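Local coordinates for arginine 3rd transport system periplasmic binding protein (Legionella pneumophila subsp. pneumophila str. Philadelphia 1, PDB 3KZG) that probably binds arginine in the periplasm and delivers it to an inner-membrane ABC transporter, at residues K11-F16 and L156-A161; S90-I95 and I187-G192; Y94-D99 and K181-K186. All blocks are in the same frame, centred on the assembly; numbering follows the deposited sequence.

How the interactions relate
Strand 91-97 connects the three contacts. It pairs with 180-188 in interactions 2 and 3, whose centres lie about 14 Å apart and which share Y94 and I95. On its other flank it borders strand 154-158, whose end enters interaction 1; Q93 N approaches M157 O to 2.8 Å, a probable hydrogen bond. Q93 NE2 also lies 3.1 Å from G184 O, probably bonding interaction 2 to the corner in 181-186. Interaction 1, about 11 Å between centres from interaction 2 and 14 Å from interaction 3, alone joins two different sheets. In this two-lobed family solute binds between the lobes, so interaction 1, which spans the two sheets, probably borders the cleft.

Interaction 1 of 3, residues K11-F16 and L156-A161; sequences KFNPPF and LMDYEA
D158 OD2 is gripped by several donors. N13 ND2 reaches it at 3.0 Å with an N-H...O angle of 157°, nearly along the C-O axis of the carboxylate, while the amide and carboxylate planes stand 49° apart. A water gives one hydrogen to D158 OD2 at 2.8 Å and the other to N13 OD1 at 2.7 Å, so both ends of the amide are tied to the same acid. S70 OG adds a weak bond to OD2, and Y121 OH holds OD1. With CG anti to the backbone N (chi1 -176°), N13 extends toward this acid. Beside this polar group, F16 brings its ring obliquely against the strand-to-helix junction: CZ lies 3.9 Å from E160 CB and CE2 4.0 Å from D158 CB. P15, which follows a cis peptide bond, sets CD 3.4 Å from E160 O, and A161 CA makes a CH...O contact of 3.6 Å with P14 O. The contact bridges the sheets of strands 4-13 and 154-158, consistent with a meeting of the two lobes of the family fold; Y164 and W165 of helix 159-166 touch P14, and I140 of helix 140-148 touches N13.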
ATOM      1  N   LYS A  11      -3.458 -15.562  33.149  1.00 21.36           N
ATOM      2  CA  LYS A  11      -2.098 -15.555  33.672  1.00 22.05           C
ATOM      3  C   LYS A  11      -1.020 -16.115  32.754  1.00 20.92           C
ATOM      4  O   LYS A  11       0.130 -15.699  32.830  1.00 23.05           O
ATOM      5  CB  LYS A  11      -2.051 -16.308  35.008  1.00 23.12           C
ATOM      6  CG  LYS A  11      -2.547 -15.487  36.186  1.00 25.60           C
ATOM      7  CD  LYS A  11      -2.553 -16.295  37.472  1.00 27.18           C
ATOM      8  CE  LYS A  11      -2.822 -15.402  38.679  1.00 30.20           C
ATOM      9  NZ  LYS A  11      -3.004 -16.189  39.932  1.00 30.29           N
ATOM     10  N   PHE A  12      -1.372 -17.051  31.884  1.00 21.34           N
ATOM     11  CA  PHE A  12      -0.356 -17.622  31.018  1.00 21.37           C
ATOM     12  C   PHE A  12      -0.907 -18.266  29.751  1.00 21.11           C
ATOM     13  O   PHE A  12      -1.551 -19.321  29.787  1.00 19.89           O
ATOM     14  CB  PHE A  12       0.464 -18.652  31.810  1.00 20.55           C
ATOM     15  CG  PHE A  12       1.706 -19.119  31.104  1.00 20.63           C
ATOM     16  CD1 PHE A  12       2.754 -18.236  30.851  1.00 21.30           C
ATOM     17  CD2 PHE A  12       1.827 -20.439  30.682  1.00 21.31           C
ATOM     18  CE1 PHE A  12       3.905 -18.663  30.186  1.00 20.78           C
ATOM     19  CE2 PHE A  12       2.972 -20.877  30.016  1.00 19.51           C
ATOM     20  CZ  PHE A  12       4.015 -19.986  29.768  1.00 19.21           C
ATOM     21  N   ASN A  13      -0.665 -17.613  28.626  1.00 22.29           N
ATOM     22  CA  ASN A  13      -1.096 -18.147  27.343  1.00 21.85           C
ATOM     23  C   ASN A  13      -0.423 -17.363  26.237  1.00 21.27           C
ATOM     24  O   ASN A  13      -1.083 -16.746  25.405  1.00 21.28           O
ATOM     25  CB  ASN A  13      -2.617 -18.085  27.187  1.00 21.98           C
ATOM     26  CG  ASN A  13      -3.093 -18.721  25.886  1.00 22.72           C
ATOM     27  OD1 ASN A  13      -2.578 -19.762  25.468  1.00 22.63           O
ATOM     28  ND2 ASN A  13      -4.085 -18.103  25.247  1.00 17.55           N
ATOM     29  N   PRO A  14       0.916 -17.364  26.233  1.00 19.82           N
ATOM     30  CA  PRO A  14       1.657 -16.640  25.198  1.00 18.00           C
ATOM     31  C   PRO A  14       1.167 -17.138  23.841  1.00 16.39           C
ATOM     32  O   PRO A  14       0.746 -18.290  23.715  1.00 16.29           O
ATOM     33  CB  PRO A  14       3.110 -17.023  25.488  1.00 19.20           C
ATOM     34  CG  PRO A  14       2.984 -18.391  26.125  1.00 19.40           C
ATOM     35  CD  PRO A  14       1.816 -18.194  27.051  1.00 19.69           C
ATOM     36  N   PRO A  15       1.232 -16.290  22.802  1.00 14.09           N
ATOM     37  CA  PRO A  15       1.731 -14.914  22.817  1.00 13.55           C
ATOM     38  C   PRO A  15       0.693 -13.845  23.157  1.00 13.49           C
ATOM     39  O   PRO A  15       0.951 -12.662  22.952  1.00 15.47           O
ATOM     40  CB  PRO A  15       2.252 -14.740  21.400  1.00 12.53           C
ATOM     41  CG  PRO A  15       1.200 -15.452  20.616  1.00 13.12           C
ATOM     42  CD  PRO A  15       0.973 -16.727  21.416  1.00 14.93           C
ATOM     43  N   PHE A  16      -0.471 -14.253  23.662  1.00 14.20           N
ATOM     44  CA  PHE A  16      -1.535 -13.299  24.004  1.00 15.91           C
ATOM     45  C   PHE A  16      -1.234 -12.518  25.287  1.00 15.82           C
ATOM     46  O   PHE A  16      -1.340 -11.293  25.322  1.00 15.07           O
ATOM     47  CB  PHE A  16      -2.872 -14.038  24.103  1.00 16.34           C
ATOM     48  CG  PHE A  16      -3.307 -14.648  22.804  1.00 17.85           C
ATOM     49  CD1 PHE A  16      -3.895 -13.865  21.817  1.00 18.29           C
ATOM     50  CD2 PHE A  16      -3.067 -15.996  22.538  1.00 18.48           C
ATOM     51  CE1 PHE A  16      -4.243 -14.413  20.577  1.00 19.15           C
ATOM     52  CE2 PHE A  16      -3.409 -16.555  21.302  1.00 17.48           C
ATOM     53  CZ  PHE A  16      -3.999 -15.756  20.320  1.00 18.45           C
ATOM     54  N   LEU A 156      -5.476 -29.534  22.298  1.00 19.19           N
ATOM     55  CA  LEU A 156      -6.141 -28.652  21.346  1.00 18.23           C
ATOM     56  C   LEU A 156      -6.158 -27.297  22.041  1.00 17.72           C
ATOM     57  O   LEU A 156      -6.765 -27.146  23.102  1.00 17.53           O
ATOM     58  CB  LEU A 156      -7.578 -29.130  21.061  1.00 18.08           C
ATOM     59  CG  LEU A 156      -8.392 -28.265  20.085  1.00 19.75           C
ATOM     60  CD1 LEU A 156      -7.643 -28.122  18.766  1.00 17.43           C
ATOM     61  CD2 LEU A 156      -9.758 -28.894  19.850  1.00 18.41           C
HETATM   62  N   MSE A 157      -5.456 -26.328  21.453  1.00 19.42           N
HETATM   63  CA  MSE A 157      -5.350 -24.980  22.001  1.00 20.43           C
HETATM   64  C   MSE A 157      -5.423 -23.938  20.886  1.00 18.66           C
HETATM   65  O   MSE A 157      -5.629 -24.284  19.726  1.00 19.48           O
HETATM   66  CB  MSE A 157      -4.023 -24.831  22.766  1.00 24.49           C
HETATM   67  CG  MSE A 157      -2.759 -25.029  21.923  1.00 30.64           C
HETATM   68 SE   MSE A 157      -1.090 -24.983  22.943  1.00 41.37          SE
HETATM   69  CE  MSE A 157      -1.286 -26.664  23.928  1.00 34.82           C
ATOM     70  N   ASP A 158      -5.267 -22.668  21.247  1.00 17.38           N
ATOM     71  CA  ASP A 158      -5.296 -21.589  20.264  1.00 16.32           C
ATOM     72  C   ASP A 158      -4.186 -21.823  19.231  1.00 17.09           C
ATOM     73  O   ASP A 158      -3.079 -22.252  19.580  1.00 18.90           O
ATOM     74  CB  ASP A 158      -5.073 -20.229  20.940  1.00 16.60           C
ATOM     75  CG  ASP A 158      -6.080 -19.941  22.051  1.00 19.20           C
ATOM     76  OD1 ASP A 158      -7.301 -19.981  21.793  1.00 19.31           O
ATOM     77  OD2 ASP A 158      -5.646 -19.660  23.188  1.00 19.65           O
ATOM     78  N   TYR A 159      -4.485 -21.539  17.969  1.00 15.57           N
ATOM     79  CA  TYR A 159      -3.523 -21.707  16.886  1.00 14.72           C
ATOM     80  C   TYR A 159      -2.219 -20.927  17.106  1.00 14.89           C
ATOM     81  O   TYR A 159      -1.131 -21.498  16.986  1.00 13.92           O
ATOM     82  CB  TYR A 159      -4.155 -21.291  15.554  1.00 18.26           C
ATOM     83  CG  TYR A 159      -3.174 -21.257  14.402  1.00 20.58           C
ATOM     84  CD1 TYR A 159      -2.580 -22.431  13.935  1.00 21.19           C
ATOM     85  CD2 TYR A 159      -2.810 -20.050  13.807  1.00 20.14           C
ATOM     86  CE1 TYR A 159      -1.641 -22.407  12.908  1.00 24.25           C
ATOM     87  CE2 TYR A 159      -1.869 -20.011  12.775  1.00 23.42           C
ATOM     88  CZ  TYR A 159      -1.289 -21.193  12.332  1.00 24.42           C
ATOM     89  OH  TYR A 159      -0.350 -21.169  11.330  1.00 26.42           O
ATOM     90  N   GLU A 160      -2.318 -19.634  17.425  1.00 13.61           N
ATOM     91  CA  GLU A 160      -1.115 -18.831  17.643  1.00 15.24           C
ATOM     92  C   GLU A 160      -0.354 -19.275  18.894  1.00 15.54           C
ATOM     93  O   GLU A 160       0.855 -19.051  18.999  1.00 14.82           O
ATOM     94  CB  GLU A 160      -1.441 -17.337  17.766  1.00 15.72           C
ATOM     95  CG  GLU A 160      -1.926 -16.654  16.490  1.00 18.23           C
ATOM     96  CD  GLU A 160      -0.989 -16.831  15.309  1.00 19.80           C
ATOM     97  OE1 GLU A 160       0.223 -17.036  15.519  1.00 21.94           O
ATOM     98  OE2 GLU A 160      -1.469 -16.755  14.160  1.00 20.99           O
ATOM     99  N   ALA A 161      -1.061 -19.879  19.845  1.00 15.53           N
ATOM    100  CA  ALA A 161      -0.423 -20.368  21.067  1.00 16.89           C
ATOM    101  C   ALA A 161       0.359 -21.631  20.718  1.00 16.98           C
ATOM    102  O   ALA A 161       1.456 -21.853  21.224  1.00 17.60           O
ATOM    103  CB  ALA A 161      -1.475 -20.687  22.137  1.00 14.80           C
TER
HETATM  104  O   HOH W   1      -4.067 -21.689  24.194  1.00 18.73           O

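Interaction 2 of 3, residues S90-I95 and I187-G192; sequences SNSQYI and ISIGEG
S92 and I187 hold one tight part of this contact, an antiparallel hydrogen-bonded pair with both backbone bonds made. S92 N donates to I187 O at 2.6 Å in the plane of that carbonyl, and I187 N returns to S92 O at 2.7 Å with an N-H...O angle of 170°. Their side chains share one face of the sheet: S92 OG sits 3.3 Å from I187 CB, a close approach of a hydroxyl to an aliphatic branch point, while its polar need is met by Q124 OE1. I189 backs this pair, its CG2 lying 3.7 Å from S92 N and 4.0 Å from S92 CB; with CG1 anti to the backbone N (chi1 -180°), CG2 falls between N and the carbonyl carbon, where it meets S92. Beyond the bridge of N91 with S188, I189 N continues the ladder to S90 O at 3.2 Å, almost straight at 174°. S90 is the other tight part: its OG accepts from G192 N at 2.9 Å, a bent bond, and its separation from I189 O is too short to be trusted in detail. The solvent side is looser. S188, on the face it shares with N91, is exposed, and its OG bonds to K210 NZ of the second subunit; in the loop after it E191 points away, and its carboxylate has long, weak ion pairs to K78 and to K206 of the second subunit. G190 has positive phi, an angle that glycine tolerates readily. The order 133-137, 112-116, 154-158, 91-97, 180-188 agrees with the lobe topology of type II periplasmic binding proteins, in which the strand entering from the first lobe runs antiparallel to its neighbours; here 91-97 has that role and 180-188 flanks it.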
ATOM      1  N   SER A  90     -10.363 -16.466  15.111  1.00 14.96           N
ATOM      2  CA  SER A  90     -10.064 -17.495  16.103  1.00 15.02           C
ATOM      3  C   SER A  90      -9.993 -18.886  15.485  1.00 15.59           C
ATOM      4  O   SER A  90     -10.950 -19.358  14.869  1.00 15.91           O
ATOM      5  CB  SER A  90     -11.109 -17.478  17.232  1.00 14.22           C
ATOM      6  OG  SER A  90     -12.424 -17.685  16.742  1.00 13.35           O
ATOM      7  N   ASN A  91      -8.841 -19.532  15.640  1.00 16.28           N
ATOM      8  CA  ASN A  91      -8.643 -20.881  15.118  1.00 18.15           C
ATOM      9  C   ASN A  91      -7.997 -21.745  16.192  1.00 16.85           C
ATOM     10  O   ASN A  91      -7.183 -21.260  16.968  1.00 17.46           O
ATOM     11  CB  ASN A  91      -7.722 -20.878  13.892  1.00 17.41           C
ATOM     12  CG  ASN A  91      -8.240 -20.012  12.769  1.00 18.77           C
ATOM     13  OD1 ASN A  91      -7.865 -18.849  12.643  1.00 21.10           O
ATOM     14  ND2 ASN A  91      -9.112 -20.574  11.948  1.00 17.97           N
ATOM     15  N   SER A  92      -8.367 -23.019  16.232  1.00 17.43           N
ATOM     16  CA  SER A  92      -7.784 -23.946  17.193  1.00 17.22           C
ATOM     17  C   SER A  92      -6.724 -24.756  16.447  1.00 17.35           C
ATOM     18  O   SER A  92      -6.659 -24.716  15.212  1.00 16.72           O
ATOM     19  CB  SER A  92      -8.856 -24.875  17.775  1.00 16.58           C
ATOM     20  OG  SER A  92      -9.389 -25.745  16.801  1.00 19.81           O
ATOM     21  N   GLN A  93      -5.898 -25.487  17.187  1.00 16.76           N
ATOM     22  CA  GLN A  93      -4.834 -26.280  16.575  1.00 16.74           C
ATOM     23  C   GLN A  93      -4.411 -27.448  17.456  1.00 18.04           C
ATOM     24  O   GLN A  93      -4.207 -27.284  18.658  1.00 19.28           O
ATOM     25  CB  GLN A  93      -3.621 -25.380  16.303  1.00 16.43           C
ATOM     26  CG  GLN A  93      -2.358 -26.110  15.827  1.00 16.37           C
ATOM     27  CD  GLN A  93      -2.473 -26.634  14.404  1.00 15.53           C
ATOM     28  OE1 GLN A  93      -2.674 -25.868  13.466  1.00 16.37           O
ATOM     29  NE2 GLN A  93      -2.342 -27.947  14.241  1.00 14.72           N
ATOM     30  N   TYR A  94      -4.289 -28.631  16.861  1.00 17.82           N
ATOM     31  CA  TYR A  94      -3.854 -29.801  17.615  1.00 17.70           C
ATOM     32  C   TYR A  94      -2.328 -29.801  17.644  1.00 19.03           C
ATOM     33  O   TYR A  94      -1.674 -29.574  16.619  1.00 18.23           O
ATOM     34  CB  TYR A  94      -4.367 -31.097  16.973  1.00 15.91           C
ATOM     35  CG  TYR A  94      -5.804 -31.437  17.318  1.00 14.44           C
ATOM     36  CD1 TYR A  94      -6.139 -31.971  18.566  1.00 14.49           C
ATOM     37  CD2 TYR A  94      -6.832 -31.218  16.399  1.00 15.86           C
ATOM     38  CE1 TYR A  94      -7.462 -32.280  18.890  1.00 15.10           C
ATOM     39  CE2 TYR A  94      -8.157 -31.523  16.710  1.00 15.35           C
ATOM     40  CZ  TYR A  94      -8.466 -32.053  17.957  1.00 16.37           C
ATOM     41  OH  TYR A  94      -9.779 -32.358  18.266  1.00 18.23           O
ATOM     42  N   ILE A  95      -1.771 -30.034  18.828  1.00 19.47           N
ATOM     43  CA  ILE A  95      -0.328 -30.069  19.017  1.00 20.05           C
ATOM     44  C   ILE A  95       0.023 -31.266  19.898  1.00 21.24           C
ATOM     45  O   ILE A  95      -0.755 -31.650  20.766  1.00 21.70           O
ATOM     46  CB  ILE A  95       0.173 -28.761  19.673  1.00 20.39           C
ATOM     47  CG1 ILE A  95       1.696 -28.791  19.811  1.00 20.27           C
ATOM     48  CG2 ILE A  95      -0.494 -28.564  21.039  1.00 21.42           C
ATOM     49  CD1 ILE A  95       2.287 -27.479  20.260  1.00 19.82           C
ATOM     50  N   ILE A 187      -7.955 -25.088  12.852  1.00 21.62           N
ATOM     51  CA  ILE A 187      -9.398 -25.280  12.748  1.00 21.05           C
ATOM     52  C   ILE A 187     -10.189 -24.032  13.127  1.00 21.21           C
ATOM     53  O   ILE A 187      -9.989 -23.459  14.199  1.00 20.51           O
ATOM     54  CB  ILE A 187      -9.873 -26.437  13.660  1.00 21.55           C
ATOM     55  CG1 ILE A 187      -8.995 -27.676  13.451  1.00 22.74           C
ATOM     56  CG2 ILE A 187     -11.333 -26.758  13.377  1.00 19.18           C
ATOM     57  CD1 ILE A 187      -8.999 -28.211  12.039  1.00 25.52           C
ATOM     58  N   SER A 188     -11.101 -23.619  12.254  1.00 19.74           N
ATOM     59  CA  SER A 188     -11.911 -22.445  12.538  1.00 21.02           C
ATOM     60  C   SER A 188     -12.849 -22.769  13.695  1.00 20.68           C
ATOM     61  O   SER A 188     -13.532 -23.788  13.683  1.00 19.45           O
ATOM     62  CB  SER A 188     -12.733 -22.045  11.310  1.00 22.69           C
ATOM     63  OG  SER A 188     -13.434 -20.834  11.548  1.00 25.55           O
ATOM     64  N   ILE A 189     -12.871 -21.910  14.704  1.00 19.78           N
ATOM     65  CA  ILE A 189     -13.748 -22.140  15.839  1.00 19.86           C
ATOM     66  C   ILE A 189     -14.226 -20.810  16.403  1.00 18.16           C
ATOM     67  O   ILE A 189     -13.431 -19.899  16.637  1.00 18.67           O
ATOM     68  CB  ILE A 189     -13.034 -22.940  16.951  1.00 22.27           C
ATOM     69  CG1 ILE A 189     -13.998 -23.170  18.122  1.00 24.06           C
ATOM     70  CG2 ILE A 189     -11.777 -22.201  17.393  1.00 19.33           C
ATOM     71  CD1 ILE A 189     -13.393 -23.920  19.282  1.00 29.38           C
ATOM     72  N   GLY A 190     -15.531 -20.697  16.607  1.00 18.47           N
ATOM     73  CA  GLY A 190     -16.077 -19.464  17.139  1.00 19.15           C
ATOM     74  C   GLY A 190     -16.088 -18.354  16.106  1.00 18.19           C
ATOM     75  O   GLY A 190     -15.825 -18.585  14.927  1.00 17.42           O
ATOM     76  N   GLU A 191     -16.377 -17.138  16.552  1.00 18.37           N
ATOM     77  CA  GLU A 191     -16.450 -16.004  15.643  1.00 18.17           C
ATOM     78  C   GLU A 191     -15.379 -14.942  15.878  1.00 18.43           C
ATOM     79  O   GLU A 191     -15.612 -13.755  15.639  1.00 18.73           O
ATOM     80  CB  GLU A 191     -17.846 -15.376  15.730  1.00 17.65           C
ATOM     81  CG  GLU A 191     -18.967 -16.382  15.521  1.00 17.08           C
ATOM     82  CD  GLU A 191     -20.351 -15.751  15.526  1.00 19.33           C
ATOM     83  OE1 GLU A 191     -20.590 -14.829  14.717  1.00 19.89           O
ATOM     84  OE2 GLU A 191     -21.201 -16.182  16.334  1.00 19.78           O
ATOM     85  N   GLY A 192     -14.207 -15.373  16.342  1.00 17.25           N
ATOM     86  CA  GLY A 192     -13.113 -14.443  16.567  1.00 16.40           C
ATOM     87  C   GLY A 192     -12.817 -14.102  18.014  1.00 15.75           C
ATOM     88  O   GLY A 192     -13.676 -14.258  18.873  1.00 15.33           O
TER

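Interaction 3 of 3, residues Y94-D99 and K181-K186; sequences YITTVD and KLIGKK
The side chains of K181 and T96 lie side by side and point the same way, although their strands are antiparallel, and the lysine can be followed atom by atom. CB starts 4.4 Å from V98 CG1. CG, placed between the backbone N and the carbonyl carbon (chi1 65°), packs on the methyl CG2 of T96 at 3.7 Å. The chain is extended from there: CD passes close to V98 CA, and CE comes within 3.7 Å of T97 O while also touching the T96 methyl. NZ is 3.9 Å from V98 O, too far to count as a bond; its hydrogen bond goes to S100 O just beyond, with a weaker one to I102 O. T96 CG2 thus serves as a shared surface, for I183 CD1 also meets it, at 3.7 Å and obliquely, whereas T96 OG1, anti to the backbone N, turns to D153 O. Between the two backbones T96 and K181 form an antiparallel hydrogen-bonded pair: T96 N reaches K181 O at 3.1 Å, and K181 N reaches T96 O at 2.9 Å, each donor lying almost in line with the C=O it meets. I183 N donates straight to Y94 O (177°), but from 42° above the carbonyl plane, and a water joins Y94 N to I183 O, donating also to K185 O at 2.7 Å. On the other face I95 and L182 touch only lightly through CG1 and CD2. Strand 180-188, outermost in the five-stranded sheet within this chain, thus pairs with 91-97 up to the corner at G184 and K185. The chemistry is divided along the lysine: a hydrocarbon stem packs against the T96 methyl and passes V98, and the ammonium ends among main-chain carbonyls, whose dipoles would be expected to favour its charged form.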
ATOM      1  N   TYR A  94      -4.289 -28.631  16.861  1.00 17.82           N
ATOM      2  CA  TYR A  94      -3.854 -29.801  17.615  1.00 17.70           C
ATOM      3  C   TYR A  94      -2.328 -29.801  17.644  1.00 19.03           C
ATOM      4  O   TYR A  94      -1.674 -29.574  16.619  1.00 18.23           O
ATOM      5  CB  TYR A  94      -4.367 -31.097  16.973  1.00 15.91           C
ATOM      6  CG  TYR A  94      -5.804 -31.437  17.318  1.00 14.44           C
ATOM      7  CD1 TYR A  94      -6.139 -31.971  18.566  1.00 14.49           C
ATOM      8  CD2 TYR A  94      -6.832 -31.218  16.399  1.00 15.86           C
ATOM      9  CE1 TYR A  94      -7.462 -32.280  18.890  1.00 15.10           C
ATOM     10  CE2 TYR A  94      -8.157 -31.523  16.710  1.00 15.35           C
ATOM     11  CZ  TYR A  94      -8.466 -32.053  17.957  1.00 16.37           C
ATOM     12  OH  TYR A  94      -9.779 -32.358  18.266  1.00 18.23           O
ATOM     13  N   ILE A  95      -1.771 -30.034  18.828  1.00 19.47           N
ATOM     14  CA  ILE A  95      -0.328 -30.069  19.017  1.00 20.05           C
ATOM     15  C   ILE A  95       0.023 -31.266  19.898  1.00 21.24           C
ATOM     16  O   ILE A  95      -0.755 -31.650  20.766  1.00 21.70           O
ATOM     17  CB  ILE A  95       0.173 -28.761  19.673  1.00 20.39           C
ATOM     18  CG1 ILE A  95       1.696 -28.791  19.811  1.00 20.27           C
ATOM     19  CG2 ILE A  95      -0.494 -28.564  21.039  1.00 21.42           C
ATOM     20  CD1 ILE A  95       2.287 -27.479  20.260  1.00 19.82           C
ATOM     21  N   THR A  96       1.180 -31.869  19.652  1.00 22.23           N
ATOM     22  CA  THR A  96       1.629 -33.022  20.434  1.00 23.72           C
ATOM     23  C   THR A  96       3.157 -33.012  20.466  1.00 24.61           C
ATOM     24  O   THR A  96       3.781 -32.153  19.852  1.00 24.78           O
ATOM     25  CB  THR A  96       1.126 -34.349  19.814  1.00 23.46           C
ATOM     26  OG1 THR A  96       1.372 -35.427  20.726  1.00 23.27           O
ATOM     27  CG2 THR A  96       1.832 -34.635  18.495  1.00 23.73           C
ATOM     28  N   THR A  97       3.761 -33.947  21.190  1.00 26.65           N
ATOM     29  CA  THR A  97       5.219 -33.999  21.265  1.00 28.42           C
ATOM     30  C   THR A  97       5.789 -34.663  20.020  1.00 28.94           C
ATOM     31  O   THR A  97       5.179 -35.570  19.466  1.00 28.41           O
ATOM     32  CB  THR A  97       5.694 -34.763  22.517  1.00 28.25           C
ATOM     33  OG1 THR A  97       5.104 -36.070  22.535  1.00 30.38           O
ATOM     34  CG2 THR A  97       5.298 -34.008  23.779  1.00 29.24           C
ATOM     35  N   VAL A  98       6.960 -34.204  19.590  1.00 32.26           N
ATOM     36  CA  VAL A  98       7.618 -34.734  18.393  1.00 34.98           C
ATOM     37  C   VAL A  98       7.818 -36.246  18.408  1.00 35.53           C
ATOM     38  O   VAL A  98       7.822 -36.888  17.359  1.00 36.03           O
ATOM     39  CB  VAL A  98       8.992 -34.073  18.176  1.00 35.76           C
ATOM     40  CG1 VAL A  98       8.821 -32.578  18.014  1.00 36.38           C
ATOM     41  CG2 VAL A  98       9.912 -34.385  19.346  1.00 35.60           C
ATOM     42  N   ASP A  99       7.989 -36.809  19.596  1.00 37.05           N
ATOM     43  CA  ASP A  99       8.191 -38.246  19.735  1.00 38.48           C
ATOM     44  C   ASP A  99       6.870 -39.009  19.735  1.00 38.71           C
ATOM     45  O   ASP A  99       6.804 -40.149  20.197  1.00 39.02           O
ATOM     46  CB  ASP A  99       8.968 -38.537  21.021  1.00 40.23           C
ATOM     47  CG  ASP A  99       8.361 -37.864  22.234  1.00 41.22           C
ATOM     48  OD1 ASP A  99       7.336 -38.361  22.748  1.00 41.87           O
ATOM     49  OD2 ASP A  99       8.906 -36.826  22.665  1.00 42.53           O
ATOM     50  N   LYS A 181       5.113 -30.683  17.672  1.00 23.41           N
ATOM     51  CA  LYS A 181       4.769 -30.767  16.258  1.00 23.40           C
ATOM     52  C   LYS A 181       3.253 -30.581  16.153  1.00 23.86           C
ATOM     53  O   LYS A 181       2.497 -31.045  17.015  1.00 22.17           O
ATOM     54  CB  LYS A 181       5.186 -32.115  15.641  1.00 22.39           C
ATOM     55  CG  LYS A 181       4.467 -33.337  16.185  1.00 23.34           C
ATOM     56  CD  LYS A 181       4.805 -34.570  15.353  1.00 23.65           C
ATOM     57  CE  LYS A 181       4.220 -35.835  15.953  1.00 26.99           C
ATOM     58  NZ  LYS A 181       4.588 -37.044  15.162  1.00 27.16           N
ATOM     59  N   LEU A 182       2.818 -29.886  15.108  1.00 24.47           N
ATOM     60  CA  LEU A 182       1.400 -29.628  14.895  1.00 25.31           C
ATOM     61  C   LEU A 182       0.757 -30.779  14.135  1.00 26.32           C
ATOM     62  O   LEU A 182       1.367 -31.371  13.242  1.00 26.56           O
ATOM     63  CB  LEU A 182       1.212 -28.328  14.110  1.00 25.87           C
ATOM     64  CG  LEU A 182       1.984 -27.091  14.570  1.00 27.10           C
ATOM     65  CD1 LEU A 182       1.553 -25.894  13.732  1.00 27.72           C
ATOM     66  CD2 LEU A 182       1.735 -26.828  16.050  1.00 26.77           C
ATOM     67  N   ILE A 183      -0.485 -31.087  14.489  1.00 26.52           N
ATOM     68  CA  ILE A 183      -1.220 -32.169  13.850  1.00 26.73           C
ATOM     69  C   ILE A 183      -2.404 -31.596  13.072  1.00 26.71           C
ATOM     70  O   ILE A 183      -3.313 -31.007  13.662  1.00 26.96           O
ATOM     71  CB  ILE A 183      -1.738 -33.170  14.906  1.00 26.71           C
ATOM     72  CG1 ILE A 183      -0.575 -33.634  15.793  1.00 28.20           C
ATOM     73  CG2 ILE A 183      -2.396 -34.363  14.221  1.00 27.82           C
ATOM     74  CD1 ILE A 183       0.556 -34.313  15.032  1.00 27.36           C
ATOM     75  N   GLY A 184      -2.379 -31.764  11.752  1.00 25.35           N
ATOM     76  CA  GLY A 184      -3.450 -31.250  10.912  1.00 23.55           C
ATOM     77  C   GLY A 184      -3.355 -29.745  10.757  1.00 23.85           C
ATOM     78  O   GLY A 184      -2.487 -29.118  11.357  1.00 22.62           O
ATOM     79  N   LYS A 185      -4.236 -29.159   9.950  1.00 23.02           N
ATOM     80  CA  LYS A 185      -4.237 -27.711   9.742  1.00 23.03           C
ATOM     81  C   LYS A 185      -5.008 -27.048  10.889  1.00 21.75           C
ATOM     82  O   LYS A 185      -5.641 -27.733  11.690  1.00 20.96           O
ATOM     83  CB  LYS A 185      -4.918 -27.373   8.414  1.00 24.55           C
ATOM     84  CG  LYS A 185      -4.448 -28.221   7.244  1.00 31.12           C
ATOM     85  CD  LYS A 185      -5.338 -28.033   6.018  1.00 34.01           C
ATOM     86  CE  LYS A 185      -4.987 -29.047   4.930  1.00 36.44           C
ATOM     87  NZ  LYS A 185      -5.889 -28.934   3.747  1.00 37.42           N
ATOM     88  N   LYS A 186      -4.954 -25.723  10.971  1.00 21.78           N
ATOM     89  CA  LYS A 186      -5.668 -25.005  12.020  1.00 20.13           C
ATOM     90  C   LYS A 186      -7.164 -25.183  11.788  1.00 21.39           C
ATOM     91  O   LYS A 186      -7.592 -25.405  10.657  1.00 22.84           O
ATOM     92  CB  LYS A 186      -5.293 -23.521  12.004  1.00 20.43           C
ATOM     93  CG  LYS A 186      -5.547 -22.804  10.691  1.00 18.08           C
ATOM     94  CD  LYS A 186      -5.092 -21.355  10.793  1.00 18.47           C
ATOM     95  CE  LYS A 186      -5.274 -20.610   9.472  1.00 22.12           C
ATOM     96  NZ  LYS A 186      -4.756 -19.216   9.566  1.00 22.27           N
TER
HETATM   97  O   HOH W   2      -5.358 -29.031  14.091  1.00 12.80           O